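Local coordinates for AOC_like domain-containing protein (Frankia sp. Cc1.17, PDB 7DVI) that acts as an exo-selective intermolecular Diels-Alderase, AbnU, able to join non-natural substrates, and is built on an allene oxide cyclase-like barrel, at residues 95-100 with 145-150. Sequence-based numbering, arbitrary orientation.
Sequences GIIHAE and ARISLH. With EDO (1,2-ethanediol), chain F.
I97 reaches I147 and L149 through a single methyl, showing how two non-adjacent strands of a small barrel can meet by the ends of their side chains. Its CD1 comes to 3.7 Å from CG2 of I147 and to 4.2 Å from CD1 of L149, which slides past in the reverse sense. In I97, CG1 stands anti to the carbonyl carbon (chi1 -62°) and the chain runs on extended (chi2 165°), so that CD1 ends against I147 and L149. All three residues are buried, and L90, A118 and Y125 also pack on I97, yet no hydrogen bond joins the segments and the CA atoms of I97 and L149 remain 9.5 Å apart. Such contact across the interior is expected of the eight-stranded antiparallel barrel of the allene oxide cyclase-like fold, where strand 95-104 pairs instead with 82-92 and 114-121. On the outer side H98 and E100, partly exposed, hold each other by a polar bond. H98 NE2 donates a nearly straight 2.6 Å bond, in its ring plane, to the anti lone pair of E100 OE1, while ND1 is hydrogen-bonded to D89 OD1 and E100 OE2 to Y85 OH. OE1 also accepts a weak hydrogen bond, 3.4 Å, from O1 of a 1,2-ethanediol. With an alanine in place of E100, H98 NE2 and the Y85 hydroxyl would probably lose their carboxylate partner. On the second strand, S148 OG and H150 NE2 share a 2.7 Å hydrogen bond.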
loop_
_atom_site.group_PDB
_atom_site.type_symbol
_atom_site.label_atom_id
_atom_site.label_comp_id
_atom_site.label_asym_id
_atom_site.label_seq_id
_atom_site.Cartn_x
_atom_site.Cartn_y
_atom_site.Cartn_z
ATOM N N GLY A 95 4.610 21.832 -4.699
ATOM C CA GLY A 95 3.867 20.845 -5.505
ATOM C C GLY A 95 2.760 20.142 -4.711
ATOM O O GLY A 95 2.362 20.641 -3.636
ATOM N N ILE A 96 2.171 19.119 -5.326
ATOM C CA ILE A 96 0.936 18.433 -4.810
ATOM C C ILE A 96 1.260 16.954 -4.749
ATOM O O ILE A 96 1.939 16.476 -5.654
ATOM C CB ILE A 96 -0.308 18.718 -5.665
ATOM C CG1 ILE A 96 -0.646 20.217 -5.659
ATOM C CG2 ILE A 96 -1.525 17.884 -5.213
ATOM C CD1 ILE A 96 -1.743 20.606 -6.638
ATOM N N ILE A 97 0.809 16.289 -3.669
ATOM C CA ILE A 97 1.079 14.856 -3.378
ATOM C C ILE A 97 -0.251 14.188 -2.971
ATOM O O ILE A 97 -1.025 14.804 -2.194
ATOM C CB ILE A 97 2.123 14.698 -2.269
ATOM C CG1 ILE A 97 3.471 15.294 -2.672
ATOM C CG2 ILE A 97 2.258 13.230 -1.830
ATOM C CD1 ILE A 97 4.410 15.483 -1.507
ATOM N N HIS A 98 -0.506 13.005 -3.519
ATOM C CA HIS A 98 -1.582 12.107 -3.026
ATOM C C HIS A 98 -0.937 11.002 -2.205
ATOM O O HIS A 98 0.021 10.365 -2.679
ATOM C CB HIS A 98 -2.464 11.556 -4.153
ATOM C CG HIS A 98 -3.456 10.594 -3.613
ATOM N ND1 HIS A 98 -4.464 11.018 -2.804
ATOM C CD2 HIS A 98 -3.501 9.238 -3.633
ATOM C CE1 HIS A 98 -5.159 9.968 -2.385
ATOM N NE2 HIS A 98 -4.585 8.860 -2.883
ATOM N N ALA A 99 -1.449 10.770 -0.978
ATOM C CA ALA A 99 -0.899 9.731 -0.094
ATOM C C ALA A 99 -2.072 8.929 0.531
ATOM O O ALA A 99 -3.128 9.515 0.805
ATOM C CB ALA A 99 0.009 10.353 0.952
ATOM N N GLU A 100 -1.922 7.619 0.574
ATOM C CA GLU A 100 -2.934 6.725 1.169
ATOM C C GLU A 100 -2.287 5.388 1.535
ATOM O O GLU A 100 -1.315 4.906 0.869
ATOM C CB GLU A 100 -4.150 6.570 0.286
ATOM C CG GLU A 100 -3.909 5.674 -0.924
ATOM C CD GLU A 100 -5.193 5.542 -1.682
ATOM O OE1 GLU A 100 -5.570 6.485 -2.360
ATOM O OE2 GLU A 100 -5.862 4.535 -1.493
ATOM N N ALA A 145 6.067 15.405 11.147
ATOM C CA ALA A 145 5.866 14.718 9.850
ATOM C C ALA A 145 7.162 14.740 9.020
ATOM O O ALA A 145 8.157 15.452 9.364
ATOM C CB ALA A 145 4.677 15.324 9.165
ATOM N N ARG A 146 7.229 13.829 8.065
ATOM C CA ARG A 146 8.281 13.814 7.035
ATOM C C ARG A 146 7.675 13.339 5.716
ATOM O O ARG A 146 6.651 12.566 5.699
ATOM C CB ARG A 146 9.525 13.050 7.482
ATOM C CG ARG A 146 9.409 11.545 7.569
ATOM C CD ARG A 146 10.736 11.010 8.065
ATOM N NE ARG A 146 11.828 11.188 7.101
ATOM C CZ ARG A 146 12.045 10.405 6.051
ATOM N NH1 ARG A 146 13.078 10.644 5.269
ATOM N NH2 ARG A 146 11.226 9.407 5.758
ATOM N N ILE A 147 8.266 13.846 4.649
ATOM C CA ILE A 147 7.882 13.540 3.244
ATOM C C ILE A 147 9.161 13.211 2.499
ATOM O O ILE A 147 10.148 13.959 2.611
ATOM C CB ILE A 147 7.120 14.724 2.655
ATOM C CG1 ILE A 147 5.855 15.008 3.458
ATOM C CG2 ILE A 147 6.820 14.500 1.188
ATOM C CD1 ILE A 147 5.265 16.329 3.177
ATOM N N SER A 148 9.166 12.081 1.829
ATOM C CA SER A 148 10.361 11.585 1.137
ATOM C C SER A 148 9.927 10.938 -0.185
ATOM O O SER A 148 9.269 9.896 -0.138
ATOM C CB SER A 148 11.101 10.694 2.080
ATOM O OG SER A 148 12.248 10.177 1.475
ATOM N N LEU A 149 10.173 11.606 -1.322
ATOM C CA LEU A 149 9.823 11.091 -2.670
ATOM C C LEU A 149 11.083 11.041 -3.546
ATOM O O LEU A 149 11.976 11.917 -3.365
ATOM C CB LEU A 149 8.728 11.973 -3.257
ATOM C CG LEU A 149 7.291 11.615 -2.865
ATOM C CD1 LEU A 149 6.924 12.146 -1.483
ATOM C CD2 LEU A 149 6.320 12.160 -3.868
ATOM N N HIS A 150 11.126 10.091 -4.483
ATOM C CA HIS A 150 12.328 9.625 -5.217
ATOM C C HIS A 150 11.868 9.262 -6.614
ATOM O O HIS A 150 10.669 8.920 -6.791
ATOM C CB HIS A 150 13.044 8.443 -4.509
ATOM C CG HIS A 150 13.196 8.663 -3.042
ATOM N ND1 HIS A 150 14.363 9.204 -2.471
ATOM C CD2 HIS A 150 12.324 8.479 -2.014
ATOM C CE1 HIS A 150 14.196 9.345 -1.165
ATOM N NE2 HIS A 150 12.943 8.908 -0.855
HETATM C C1 EDO F . -3.836 4.022 -4.954
HETATM O O1 EDO F . -4.172 5.339 -5.276
HETATM C C2 EDO F . -5.005 3.151 -5.201
HETATM O O2 EDO F . -5.481 3.285 -6.507
#